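Local structure of capsid polyprotein VP90 (Turkey astrovirus 2, 3TS3) at residues C[89-92]-C[93-96]; C[112-115]-C[116-119]; C[194-197]-C[198-202]. The protein probably self-assembles into the icosahedral astrovirus capsid, the present chain being its projection domain, which forms the surface spike. All blocks are in the same frame, centred on the assembly; numbering follows the deposited sequence.

How the contacts relate
Along the chain the three contacts come in series: contact 1 (89-96), contact 2 (112-119) and contact 3 (194-202). They lie well apart, with centres about 20 Å from each other for contacts 1 and 2 and for 2 and 3, and about 19 Å for 1 and 3. None touches another. Contact 1 leaves strand 87-90 and contact 2 leads into strand 117-119, both strands of the large antiparallel sheet, whereas contact 3 starts helix 196-202 after strand 187-189. Contact 1 packs broadly against the second subunit of the spike, while contact 3 meets it through one backbone oxygen, Leu200 O; no other chain touches contact 2.

Contact 1 (C[89-92]-C[93-96])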
loop_
_atom_site.group_PDB
_atom_site.type_symbol
_atom_site.label_atom_id
_atom_site.label_comp_id
_atom_site.label_asym_id
_atom_site.label_seq_id
_atom_site.Cartn_x
_atom_site.Cartn_y
_atom_site.Cartn_z
ATOM N N PHE C 89 -0.371 0.127 -8.603
ATOM C CA PHE C 89 1.054 0.304 -8.833
ATOM C C PHE C 89 1.459 -0.749 -9.846
ATOM O O PHE C 89 0.971 -1.861 -9.811
ATOM C CB PHE C 89 1.884 0.050 -7.571
ATOM C CG PHE C 89 1.907 1.191 -6.588
ATOM C CD1 PHE C 89 0.903 1.333 -5.662
ATOM C CD2 PHE C 89 2.957 2.085 -6.566
ATOM C CE1 PHE C 89 0.927 2.350 -4.750
ATOM C CE2 PHE C 89 2.986 3.117 -5.661
ATOM C CZ PHE C 89 1.978 3.245 -4.743
ATOM N N GLY C 90 2.363 -0.379 -10.736
ATOM C CA GLY C 90 2.912 -1.296 -11.713
ATOM C C GLY C 90 3.986 -2.212 -11.162
ATOM O O GLY C 90 4.577 -1.938 -10.134
ATOM N N GLN C 91 4.279 -3.262 -11.917
ATOM C CA GLN C 91 5.261 -4.265 -11.557
ATOM C C GLN C 91 6.549 -3.509 -11.251
ATOM O O GLN C 91 6.888 -2.582 -11.950
ATOM C CB GLN C 91 5.463 -5.155 -12.790
ATOM C CG GLN C 91 6.417 -6.323 -12.621
ATOM C CD GLN C 91 6.686 -7.036 -13.932
ATOM O OE1 GLN C 91 6.568 -6.454 -14.998
ATOM N NE2 GLN C 91 7.054 -8.299 -13.843
ATOM N N PRO C 92 7.274 -3.919 -10.214
ATOM C CA PRO C 92 8.389 -3.111 -9.725
ATOM C C PRO C 92 9.464 -2.826 -10.772
ATOM O O PRO C 92 9.972 -1.720 -10.790
ATOM C CB PRO C 92 8.945 -3.954 -8.572
ATOM C CG PRO C 92 7.737 -4.630 -8.021
ATOM C CD PRO C 92 6.833 -4.899 -9.203
ATOM N N ARG C 93 9.764 -3.771 -11.653
ATOM C CA ARG C 93 10.814 -3.552 -12.649
ATOM C C ARG C 93 10.500 -2.388 -13.606
ATOM O O ARG C 93 11.396 -1.808 -14.193
ATOM C CB ARG C 93 11.102 -4.838 -13.440
ATOM C CG ARG C 93 9.950 -5.266 -14.312
ATOM C CD ARG C 93 10.223 -6.501 -15.142
ATOM N NE ARG C 93 9.059 -6.774 -15.973
ATOM C CZ ARG C 93 8.858 -6.270 -17.187
ATOM N NH1 ARG C 93 9.771 -5.490 -17.754
ATOM N NH2 ARG C 93 7.745 -6.570 -17.842
ATOM N N LEU C 94 9.219 -2.099 -13.784
ATOM C CA LEU C 94 8.772 -1.020 -14.658
ATOM C C LEU C 94 9.131 0.385 -14.187
ATOM O O LEU C 94 9.387 1.268 -14.991
ATOM C CB LEU C 94 7.269 -1.120 -14.898
ATOM C CG LEU C 94 6.750 -2.443 -15.465
ATOM C CD1 LEU C 94 5.245 -2.375 -15.614
ATOM C CD2 LEU C 94 7.413 -2.722 -16.812
ATOM N N GLY C 95 9.063 0.600 -12.880
ATOM C CA GLY C 95 9.360 1.899 -12.314
ATOM C C GLY C 95 8.234 2.911 -12.473
ATOM O O GLY C 95 8.389 4.068 -12.124
ATOM N N VAL C 96 7.109 2.464 -13.014
ATOM C CA VAL C 96 5.966 3.333 -13.293
ATOM C C VAL C 96 5.189 3.841 -12.084
ATOM O O VAL C 96 4.480 4.826 -12.186
ATOM C CB VAL C 96 4.980 2.738 -14.337
ATOM C CG1 VAL C 96 5.665 2.607 -15.693
ATOM C CG2 VAL C 96 4.429 1.409 -13.869
#
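Gln91 and Leu94 meet first through the main chain, where Leu94 N donates to Gln91 O over 3.0 Å. One residue on, Gly95 N reaches Pro92 O at 3.3 Å in a more bent bond. The Leu94 side chain passes beside Gln91, its CB 3.3 Å from Gln91 O and its CD1 4.0 Å from Gln91 CB. The side chains of Gln91 and Arg93 cross at a slant, their CG atoms 4.1 Å apart, with the amide and guanidinium planes 79° apart. Arg93 takes CG between its backbone N and carbonyl carbon (chi1 67°) and is then extended to NE, which brings the guanidinium beside the end of Gln91, with Leu94 CD2 over one face, toward its rim. At the far end of the turn, Val96 CG2 packs 3.8 Å from Gly90 CA, where glycine has no side chain in the way. Gly95 has a positive phi of 78°, a backbone shape that favours glycine. Farther out, Leu94 rests on Val18, Asn20 and Val26. The second subunit supplies Ile39 against Phe89 and Pro92, Pro5 against Val96, and Gln84, whose NE2 bonds to Gly95 O. With Gly90 and Gly97 paired through their backbones, this is the connection of a beta-hairpin between antiparallel strands 87-90 and 98-101, set at the subunit interface.

Contact 2 (C[112-115]-C[116-119]); sequences YTEP and AIQK
A type I beta turn runs from Glu114 to Ile117, closed by Ile117 N donating to Glu114 O at 3.1 Å, with Pro115 and Ala116 at its two corners. The turn folds the chain back and brings Tyr112 beside Ile117 and Lys119 of the strand that follows. Lys119, extended beyond CG, crosses one face of the Tyr112 ring at about a right angle to that side chain. Its CG lies over the face, 3.5 Å from Tyr112 CE1, and its CE lies 3.8 Å from the ring centroid and 14° off the normal, a CH-pi contact. The ammonium follows as a cation-pi partner, NZ being 4.9 Å from the centroid of the Tyr112 ring. Gln118 O approaches the same ring at its edge, 3.8 Å from Tyr112 CE1, and Ile117 CG2 comes in obliquely, 3.8 Å from Tyr112 CD1. Ile117 also sends CD1 the other way, to within 4.0 Å of Glu114 CB. The Glu114 chain bends at chi2 (-71°) and turns its carboxylate away from the strand, to Thr28 OG1 through OE1 and to Arg25 in a salt bridge through OE2. The chemistry is thus divided: on one side the buried Glu114 carboxylate is held by Thr28 and Arg25, and Thr28 OG1 also bonds to Ala116 N, while on the other the electron-rich face of the tyrosine would favour the lysine charge.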
loop_
_atom_site.group_PDB
_atom_site.type_symbol
_atom_site.label_atom_id
_atom_site.label_comp_id
_atom_site.label_asym_id
_atom_site.label_seq_id
_atom_site.Cartn_x
_atom_site.Cartn_y
_atom_site.Cartn_z
ATOM N N TYR C 112 -11.835 -8.422 -21.245
ATOM C CA TYR C 112 -11.829 -9.848 -20.943
ATOM C C TYR C 112 -10.721 -10.607 -21.651
ATOM O O TYR C 112 -10.405 -11.728 -21.294
ATOM C CB TYR C 112 -13.208 -10.460 -21.172
ATOM C CG TYR C 112 -14.248 -9.873 -20.240
ATOM C CD1 TYR C 112 -14.231 -10.159 -18.888
ATOM C CD2 TYR C 112 -15.232 -9.020 -20.711
ATOM C CE1 TYR C 112 -15.161 -9.622 -18.039
ATOM C CE2 TYR C 112 -16.167 -8.482 -19.870
ATOM C CZ TYR C 112 -16.128 -8.782 -18.535
ATOM O OH TYR C 112 -17.063 -8.240 -17.693
ATOM N N THR C 113 -10.131 -9.984 -22.654
ATOM C CA THR C 113 -8.969 -10.559 -23.311
ATOM C C THR C 113 -7.729 -10.587 -22.400
ATOM O O THR C 113 -6.854 -11.413 -22.578
ATOM C CB THR C 113 -8.692 -9.946 -24.692
ATOM O OG1 THR C 113 -8.127 -8.649 -24.538
ATOM C CG2 THR C 113 -9.980 -9.853 -25.485
ATOM N N GLU C 114 -7.660 -9.692 -21.416
ATOM C CA GLU C 114 -6.544 -9.731 -20.474
ATOM C C GLU C 114 -6.647 -11.011 -19.658
ATOM O O GLU C 114 -7.701 -11.323 -19.132
ATOM C CB GLU C 114 -6.585 -8.533 -19.518
ATOM C CG GLU C 114 -6.108 -7.227 -20.097
ATOM C CD GLU C 114 -4.611 -7.181 -20.337
ATOM O OE1 GLU C 114 -3.887 -8.095 -19.895
ATOM O OE2 GLU C 114 -4.175 -6.204 -20.962
ATOM N N PRO C 115 -5.537 -11.714 -19.500
ATOM C CA PRO C 115 -5.542 -12.988 -18.783
ATOM C C PRO C 115 -6.012 -12.830 -17.339
ATOM O O PRO C 115 -6.684 -13.703 -16.822
ATOM C CB PRO C 115 -4.080 -13.412 -18.839
ATOM C CG PRO C 115 -3.605 -12.853 -20.136
ATOM C CD PRO C 115 -4.299 -11.531 -20.276
ATOM N N ALA C 116 -5.672 -11.715 -16.711
ATOM C CA ALA C 116 -6.068 -11.475 -15.325
ATOM C C ALA C 116 -7.575 -11.386 -15.124
ATOM O O ALA C 116 -8.081 -11.727 -14.071
ATOM C CB ALA C 116 -5.382 -10.239 -14.754
ATOM N N ILE C 117 -8.285 -10.897 -16.131
ATOM C CA ILE C 117 -9.695 -10.619 -15.959
ATOM C C ILE C 117 -10.583 -11.753 -16.424
ATOM O O ILE C 117 -10.490 -12.203 -17.548
ATOM C CB ILE C 117 -10.117 -9.330 -16.692
ATOM C CG1 ILE C 117 -9.174 -8.175 -16.351
ATOM C CG2 ILE C 117 -11.571 -8.992 -16.372
ATOM C CD1 ILE C 117 -9.436 -6.940 -17.180
ATOM N N GLN C 118 -11.471 -12.171 -15.538
ATOM C CA GLN C 118 -12.400 -13.251 -15.829
ATOM C C GLN C 118 -13.831 -12.780 -15.606
ATOM O O GLN C 118 -14.057 -11.704 -15.078
ATOM C CB GLN C 118 -12.106 -14.492 -14.983
ATOM C CG GLN C 118 -10.672 -14.983 -15.073
ATOM C CD GLN C 118 -10.330 -15.625 -16.407
ATOM O OE1 GLN C 118 -11.200 -15.934 -17.204
ATOM N NE2 GLN C 118 -9.052 -15.841 -16.638
ATOM N N LYS C 119 -14.789 -13.590 -16.041
ATOM C CA LYS C 119 -16.189 -13.243 -15.912
ATOM C C LYS C 119 -16.754 -14.016 -14.750
ATOM O O LYS C 119 -16.698 -15.228 -14.724
ATOM C CB LYS C 119 -16.952 -13.607 -17.186
ATOM C CG LYS C 119 -16.566 -12.776 -18.393
ATOM C CD LYS C 119 -17.287 -13.225 -19.646
ATOM C CE LYS C 119 -16.992 -12.300 -20.809
ATOM N NZ LYS C 119 -17.931 -12.514 -21.936
#

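Contact 3 (C[194-197]-C[198-202])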
loop_
_atom_site.group_PDB
_atom_site.type_symbol
_atom_site.label_atom_id
_atom_site.label_comp_id
_atom_site.label_asym_id
_atom_site.label_seq_id
_atom_site.Cartn_x
_atom_site.Cartn_y
_atom_site.Cartn_z
ATOM N N ASP C 194 -0.812 -20.335 -10.851
ATOM C CA ASP C 194 0.089 -20.363 -9.703
ATOM C C ASP C 194 -0.543 -20.937 -8.445
ATOM O O ASP C 194 -1.663 -20.605 -8.089
ATOM C CB ASP C 194 0.584 -18.951 -9.348
ATOM C CG ASP C 194 1.780 -18.516 -10.161
ATOM O OD1 ASP C 194 2.221 -19.279 -11.027
ATOM O OD2 ASP C 194 2.277 -17.398 -9.915
ATOM N N THR C 195 0.219 -21.785 -7.769
ATOM C CA THR C 195 -0.114 -22.276 -6.451
ATOM C C THR C 195 0.281 -21.158 -5.503
ATOM O O THR C 195 0.864 -20.174 -5.926
ATOM C CB THR C 195 0.705 -23.510 -6.073
ATOM O OG1 THR C 195 2.088 -23.157 -6.035
ATOM C CG2 THR C 195 0.500 -24.625 -7.073
ATOM N N LYS C 196 -0.030 -21.307 -4.226
ATOM C CA LYS C 196 0.323 -20.282 -3.260
ATOM C C LYS C 196 1.835 -20.116 -3.183
ATOM O O LYS C 196 2.333 -19.013 -3.101
ATOM C CB LYS C 196 -0.244 -20.624 -1.884
ATOM C CG LYS C 196 0.210 -19.711 -0.760
ATOM C CD LYS C 196 -0.392 -20.153 0.559
ATOM C CE LYS C 196 0.108 -19.307 1.705
ATOM N NZ LYS C 196 -0.511 -19.731 2.972
ATOM N N GLN C 197 2.567 -21.220 -3.195
ATOM C CA GLN C 197 4.013 -21.125 -3.126
ATOM C C GLN C 197 4.577 -20.418 -4.351
ATOM O O GLN C 197 5.502 -19.641 -4.242
ATOM C CB GLN C 197 4.667 -22.498 -2.947
ATOM C CG GLN C 197 6.126 -22.384 -2.551
ATOM C CD GLN C 197 6.329 -21.452 -1.363
ATOM O OE1 GLN C 197 5.696 -21.610 -0.319
ATOM N NE2 GLN C 197 7.204 -20.469 -1.526
ATOM N N GLN C 198 4.023 -20.715 -5.516
ATOM C CA GLN C 198 4.444 -20.063 -6.741
ATOM C C GLN C 198 4.135 -18.570 -6.716
ATOM O O GLN C 198 4.932 -17.767 -7.166
ATOM C CB GLN C 198 3.814 -20.734 -7.959
ATOM C CG GLN C 198 4.328 -22.151 -8.172
ATOM C CD GLN C 198 3.607 -22.839 -9.292
ATOM O OE1 GLN C 198 2.390 -22.877 -9.325
ATOM N NE2 GLN C 198 4.365 -23.403 -10.226
ATOM N N PHE C 199 2.979 -18.211 -6.181
ATOM C CA PHE C 199 2.639 -16.803 -6.105
ATOM C C PHE C 199 3.654 -16.061 -5.239
ATOM O O PHE C 199 4.187 -15.049 -5.652
ATOM C CB PHE C 199 1.231 -16.652 -5.504
ATOM C CG PHE C 199 0.886 -15.246 -5.084
ATOM C CD1 PHE C 199 0.479 -14.318 -6.011
ATOM C CD2 PHE C 199 0.961 -14.869 -3.762
ATOM C CE1 PHE C 199 0.152 -13.034 -5.627
ATOM C CE2 PHE C 199 0.644 -13.581 -3.374
ATOM C CZ PHE C 199 0.238 -12.669 -4.310
ATOM N N LEU C 200 3.942 -16.589 -4.056
ATOM C CA LEU C 200 4.924 -15.972 -3.170
ATOM C C LEU C 200 6.334 -15.938 -3.771
ATOM O O LEU C 200 7.053 -14.961 -3.617
ATOM C CB LEU C 200 4.920 -16.649 -1.796
ATOM C CG LEU C 200 3.665 -16.372 -0.960
ATOM C CD1 LEU C 200 3.637 -17.236 0.286
ATOM C CD2 LEU C 200 3.588 -14.903 -0.595
ATOM N N ASP C 201 6.727 -17.016 -4.437
ATOM C CA ASP C 201 8.039 -17.061 -5.069
ATOM C C ASP C 201 8.178 -16.039 -6.196
ATOM O O ASP C 201 9.206 -15.405 -6.348
ATOM C CB ASP C 201 8.319 -18.455 -5.634
ATOM C CG ASP C 201 8.544 -19.495 -4.558
ATOM O OD1 ASP C 201 8.727 -19.131 -3.392
ATOM O OD2 ASP C 201 8.561 -20.692 -4.903
ATOM N N HIS C 202 7.148 -15.945 -7.018
ATOM C CA HIS C 202 7.082 -14.995 -8.122
ATOM C C HIS C 202 6.969 -13.529 -7.719
ATOM O O HIS C 202 7.473 -12.657 -8.401
ATOM C CB HIS C 202 5.978 -15.366 -9.109
ATOM C CG HIS C 202 6.192 -16.688 -9.771
ATOM N ND1 HIS C 202 5.155 -17.500 -10.171
ATOM C CD2 HIS C 202 7.330 -17.352 -10.078
ATOM C CE1 HIS C 202 5.645 -18.597 -10.721
ATOM N NE2 HIS C 202 6.961 -18.536 -10.666
#
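Gln198 reaches back over Thr195 at the start of helix 196-202. Its CB lies 3.7 Å from Asp194 CG, and its CG, anti to the carbonyl carbon (chi1 -67°), passes 3.3 Å from Thr195 OG1. Beyond CG the chain is extended, so CD carries OE1 past the threonine hydroxyl to the backbone, where Thr195 N donates to OE1 over 2.9 Å at 166°. That N-H lies in the carbonyl plane of the Gln198 amide, on a lone pair. The return bond runs from Gln198 N to Thr195 OG1 at 3.2 Å, and together they satisfy the N-H groups of Thr195 and Gln198 at the start of the helix. Asp194, one residue before the N-cap, meets His202 at the far end of the helix. Its OD2 receives His202 ND1 at 2.9 Å on the syn side but 34° out of the carboxylate plane, with the oxygen almost in the imidazole plane. Thr31 OG1 is a second partner of the same OD2, so this oxygen is gripped twice. Around the helix, Gln197 NE2 gives a 2.8 Å bond to Asp201 OD1, met from above the carboxylate plane, one turn on. Phe199 is buried and stacks on Trp190, and Leu200 O takes a bond from Lys183 of the second subunit. The reciprocal Thr195 and Gln198 bonds are a capping box, with Thr195 as N-cap of the short helix near the chain's C-terminal end.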